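Local coordinates for protein phosphoserine phosphatase (Homo sapiens, PDB 6HYY) that dephosphorylates L-3-phosphoserine to serine and phosphate, using a magnesium-dependent active site of the haloacid dehalogenase type, at residues His82-Leu94 and Ile209-Glu221. Numbering follows the deposited sequence.
Sequences HLTPGIRELVSRL and ITDFVELLGELEE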
# COMPACT_ATOMS: atom_id res chain seq x y z
N HIS A 82 -3.06 -1.59 -12.25
CA HIS A 82 -1.92 -2.20 -12.91
C HIS A 82 -0.79 -2.44 -11.93
O HIS A 82 -0.34 -1.51 -11.26
CB HIS A 82 -1.42 -1.32 -14.04
CG HIS A 82 -2.35 -1.28 -15.21
ND1 HIS A 82 -1.91 -1.29 -16.51
CD2 HIS A 82 -3.71 -1.27 -15.27
CE1 HIS A 82 -2.95 -1.27 -17.33
NE2 HIS A 82 -4.05 -1.26 -16.60
N LEU A 83 -0.31 -3.67 -11.87
CA LEU A 83 0.86 -3.96 -11.04
C LEU A 83 2.10 -3.30 -11.64
O LEU A 83 2.32 -3.28 -12.86
CB LEU A 83 1.06 -5.46 -10.89
CG LEU A 83 -0.06 -6.23 -10.21
CD1 LEU A 83 0.23 -7.71 -10.20
CD2 LEU A 83 -0.21 -5.76 -8.78
N THR A 84 2.92 -2.76 -10.76
CA THR A 84 4.18 -2.15 -11.16
C THR A 84 5.10 -3.22 -11.74
O THR A 84 5.16 -4.33 -11.22
CB THR A 84 4.82 -1.52 -9.92
OG1 THR A 84 3.91 -0.56 -9.36
CG2 THR A 84 6.18 -0.90 -10.22
N PRO A 85 5.80 -2.93 -12.83
CA PRO A 85 6.75 -3.90 -13.38
C PRO A 85 7.73 -4.42 -12.33
O PRO A 85 8.27 -3.66 -11.52
CB PRO A 85 7.47 -3.11 -14.48
CG PRO A 85 6.43 -2.12 -14.92
CD PRO A 85 5.65 -1.75 -13.69
N GLY A 86 7.92 -5.74 -12.32
CA GLY A 86 8.84 -6.37 -11.42
C GLY A 86 8.24 -6.86 -10.11
O GLY A 86 8.87 -7.69 -9.46
N ILE A 87 7.06 -6.36 -9.72
CA ILE A 87 6.58 -6.74 -8.38
C ILE A 87 6.15 -8.21 -8.33
O ILE A 87 6.38 -8.89 -7.31
CB ILE A 87 5.47 -5.79 -7.88
CG1 ILE A 87 5.15 -6.06 -6.40
CG2 ILE A 87 4.20 -5.96 -8.61
CD1 ILE A 87 6.34 -5.88 -5.43
N ARG A 88 5.59 -8.77 -9.41
CA ARG A 88 5.23 -10.19 -9.38
C ARG A 88 6.47 -11.06 -9.15
O ARG A 88 6.46 -11.99 -8.32
CB ARG A 88 4.56 -10.62 -10.69
CG ARG A 88 3.17 -10.10 -10.92
CD ARG A 88 2.70 -10.59 -12.32
NE ARG A 88 1.47 -9.94 -12.76
CZ ARG A 88 1.40 -8.72 -13.32
NH1 ARG A 88 2.50 -7.99 -13.56
NH2 ARG A 88 0.22 -8.23 -13.66
N GLU A 89 7.54 -10.79 -9.90
CA GLU A 89 8.77 -11.57 -9.76
C GLU A 89 9.38 -11.40 -8.37
O GLU A 89 9.84 -12.37 -7.77
CB GLU A 89 9.77 -11.18 -10.85
CG GLU A 89 10.96 -12.11 -10.89
CD GLU A 89 11.94 -11.78 -12.00
OE1 GLU A 89 11.66 -10.87 -12.80
OE2 GLU A 89 12.99 -12.45 -12.06
N LEU A 90 9.38 -10.16 -7.86
CA LEU A 90 9.96 -9.90 -6.54
C LEU A 90 9.20 -10.62 -5.44
O LEU A 90 9.81 -11.27 -4.58
CB LEU A 90 9.99 -8.39 -6.27
CG LEU A 90 10.56 -8.00 -4.90
CD1 LEU A 90 12.00 -8.46 -4.76
CD2 LEU A 90 10.48 -6.50 -4.73
N VAL A 91 7.86 -10.52 -5.44
CA VAL A 91 7.10 -11.24 -4.41
C VAL A 91 7.32 -12.73 -4.55
O VAL A 91 7.45 -13.45 -3.55
CB VAL A 91 5.60 -10.88 -4.46
CG1 VAL A 91 4.81 -11.79 -3.52
CG2 VAL A 91 5.37 -9.42 -4.07
N SER A 92 7.38 -13.23 -5.78
CA SER A 92 7.64 -14.65 -6.00
C SER A 92 8.96 -15.08 -5.38
O SER A 92 9.03 -16.11 -4.70
CB SER A 92 7.62 -14.95 -7.50
OG SER A 92 6.32 -14.82 -8.02
N ARG A 93 10.03 -14.31 -5.61
CA ARG A 93 11.32 -14.66 -5.03
C ARG A 93 11.30 -14.58 -3.51
O ARG A 93 11.91 -15.43 -2.84
CB ARG A 93 12.44 -13.77 -5.57
CG ARG A 93 12.66 -13.91 -7.09
CD ARG A 93 13.24 -15.27 -7.49
NE ARG A 93 12.23 -16.34 -7.66
CZ ARG A 93 11.24 -16.36 -8.56
NH1 ARG A 93 11.06 -15.39 -9.43
NH2 ARG A 93 10.40 -17.39 -8.57
N LEU A 94 10.61 -13.59 -2.95
CA LEU A 94 10.53 -13.50 -1.49
C LEU A 94 9.80 -14.71 -0.92
O LEU A 94 10.24 -15.31 0.08
CB LEU A 94 9.81 -12.21 -1.10
CG LEU A 94 10.61 -10.92 -1.27
CD1 LEU A 94 9.70 -9.71 -1.11
CD2 LEU A 94 11.72 -10.88 -0.22
N ILE A 209 15.28 2.80 -4.33
CA ILE A 209 15.35 2.16 -5.64
C ILE A 209 14.28 2.74 -6.55
O ILE A 209 13.25 3.25 -6.10
CB ILE A 209 15.20 0.63 -5.55
CG1 ILE A 209 13.80 0.27 -5.04
CG2 ILE A 209 16.28 0.04 -4.64
CD1 ILE A 209 13.51 -1.22 -5.05
N THR A 210 14.52 2.65 -7.87
CA THR A 210 13.52 3.07 -8.85
C THR A 210 13.04 1.92 -9.73
O THR A 210 12.24 2.15 -10.63
CB THR A 210 14.07 4.19 -9.75
OG1 THR A 210 15.36 3.82 -10.25
CG2 THR A 210 14.17 5.50 -8.99
N ASP A 211 13.52 0.70 -9.49
CA ASP A 211 13.05 -0.44 -10.26
C ASP A 211 13.19 -1.67 -9.38
O ASP A 211 14.25 -1.88 -8.77
CB ASP A 211 13.85 -0.58 -11.56
CG ASP A 211 13.18 -1.50 -12.57
OD1 ASP A 211 12.71 -2.59 -12.18
OD2 ASP A 211 13.11 -1.12 -13.76
N PHE A 212 12.12 -2.46 -9.29
CA PHE A 212 12.17 -3.63 -8.42
C PHE A 212 13.25 -4.62 -8.85
O PHE A 212 13.66 -5.45 -8.03
CB PHE A 212 10.78 -4.28 -8.37
CG PHE A 212 9.80 -3.55 -7.46
CD1 PHE A 212 10.13 -3.25 -6.14
CD2 PHE A 212 8.56 -3.16 -7.94
CE1 PHE A 212 9.23 -2.58 -5.32
CE2 PHE A 212 7.65 -2.50 -7.13
CZ PHE A 212 7.98 -2.20 -5.82
N VAL A 213 13.75 -4.52 -10.09
CA VAL A 213 14.87 -5.37 -10.52
C VAL A 213 16.07 -5.22 -9.59
O VAL A 213 16.83 -6.18 -9.41
CB VAL A 213 15.29 -5.06 -11.98
CG1 VAL A 213 14.19 -5.44 -12.96
CG2 VAL A 213 15.72 -3.61 -12.13
N GLU A 214 16.27 -4.04 -9.01
CA GLU A 214 17.47 -3.82 -8.21
C GLU A 214 17.54 -4.77 -7.02
O GLU A 214 18.63 -5.17 -6.60
CB GLU A 214 17.54 -2.37 -7.73
CG GLU A 214 17.55 -1.37 -8.87
CD GLU A 214 17.46 0.05 -8.37
OE1 GLU A 214 18.24 0.39 -7.46
OE2 GLU A 214 16.61 0.81 -8.88
N LEU A 215 16.39 -5.13 -6.46
CA LEU A 215 16.37 -6.17 -5.44
C LEU A 215 16.47 -7.56 -6.04
O LEU A 215 16.89 -8.50 -5.35
CB LEU A 215 15.11 -6.05 -4.59
CG LEU A 215 14.95 -4.65 -4.00
CD1 LEU A 215 13.61 -4.49 -3.31
CD2 LEU A 215 16.10 -4.38 -3.03
N LEU A 216 16.08 -7.71 -7.31
CA LEU A 216 16.30 -8.89 -8.13
C LEU A 216 17.69 -8.94 -8.73
O LEU A 216 17.91 -9.64 -9.73
CB LEU A 216 15.26 -8.96 -9.26
CG LEU A 216 13.77 -8.95 -8.91
CD1 LEU A 216 12.93 -8.59 -10.13
CD2 LEU A 216 13.35 -10.30 -8.35
N GLY A 217 18.63 -8.18 -8.18
CA GLY A 217 20.02 -8.30 -8.56
C GLY A 217 20.73 -9.21 -7.59
O GLY A 217 21.45 -8.76 -6.70
N GLU A 218 20.52 -10.52 -7.74
CA GLU A 218 21.07 -11.48 -6.79
C GLU A 218 21.78 -12.61 -7.51
O GLU A 218 22.99 -12.79 -7.36
CB GLU A 218 19.95 -12.04 -5.91
CG GLU A 218 18.65 -12.40 -6.65
CD GLU A 218 17.85 -13.48 -5.95
OE1 GLU A 218 18.33 -14.00 -4.92
OE2 GLU A 218 16.73 -13.80 -6.41
N LEU A 219 21.01 -13.38 -8.26
CA LEU A 219 21.44 -14.59 -8.94
C LEU A 219 20.50 -14.79 -10.13
O LEU A 219 20.68 -15.71 -10.94
CB LEU A 219 21.41 -15.80 -7.99
CG LEU A 219 22.35 -15.92 -6.78
CD1 LEU A 219 21.82 -15.21 -5.53
CD2 LEU A 219 22.63 -17.38 -6.46
N GLU A 220 19.49 -13.91 -10.22
CA GLU A 220 18.49 -13.85 -11.28
C GLU A 220 17.99 -15.21 -11.74
O GLU A 220 18.42 -15.72 -12.79
CB GLU A 220 19.03 -13.06 -12.48
CG GLU A 220 18.84 -11.55 -12.37
CD GLU A 220 19.88 -10.88 -11.50
OE1 GLU A 220 20.31 -9.76 -11.85
OE2 GLU A 220 20.27 -11.45 -10.46
N GLU A 221 17.07 -15.80 -10.98
CA GLU A 221 16.39 -17.03 -11.40
C GLU A 221 14.88 -16.91 -11.20
O GLU A 221 14.11 -16.84 -12.16
CB GLU A 221 16.92 -18.23 -10.62
CG GLU A 221 16.17 -19.53 -10.93
CD GLU A 221 17.06 -20.56 -11.59
OE1 GLU A 221 16.51 -21.53 -12.16
OE2 GLU A 221 18.29 -20.41 -11.55
O HOH W 1 9.86 -1.66 -10.96
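Phe-212 takes the CD1 methyl of Ile-87 over one face of its ring, a CH-pi contact 4.1 Å from the centroid and 16° off the normal. Ile-87 opens helix 87-96, which packs beside the mostly parallel central sheet of this haloacid dehalogenase (Rossmann-like) fold; Phe-212 belongs to the C-terminal tail after edge strand 207-209. The flat ring suits a slot where a methyl meets its face and Pro-85 O its polarised C-H edge, while Leu-90 CD2 reaches Phe-212 CD1 obliquely at 3.6 Å. Phe-192 stacks with Phe-212, and Phe-15 touches Ile-87, Leu-90 and Phe-212. Pro-85 and Gly-86 are central in a type II beta turn; glycine suits the positive phi there, and lacking a side chain lets Phe-212 CB approach Gly-86 C to 4.0 Å. Four residues after Phe-212, Leu-216 rests CD2 on Leu-90 CA. Glu-89, extended beyond CG, sets CG against that methyl and OE1 3.7 Å from Leu-216 CD1. Arg-93 CG touches Leu-216 CD2 at 3.9 Å; bends at chi2 (-68°) and chi3 (84°) fold the remaining chain, and NH2 salt-bridges Glu-96 OE1. At the helix's N-terminal end one water joins the backbones, donating to Pro-85 O at 2.6 Å and accepting from Phe-212 N at 2.9 Å.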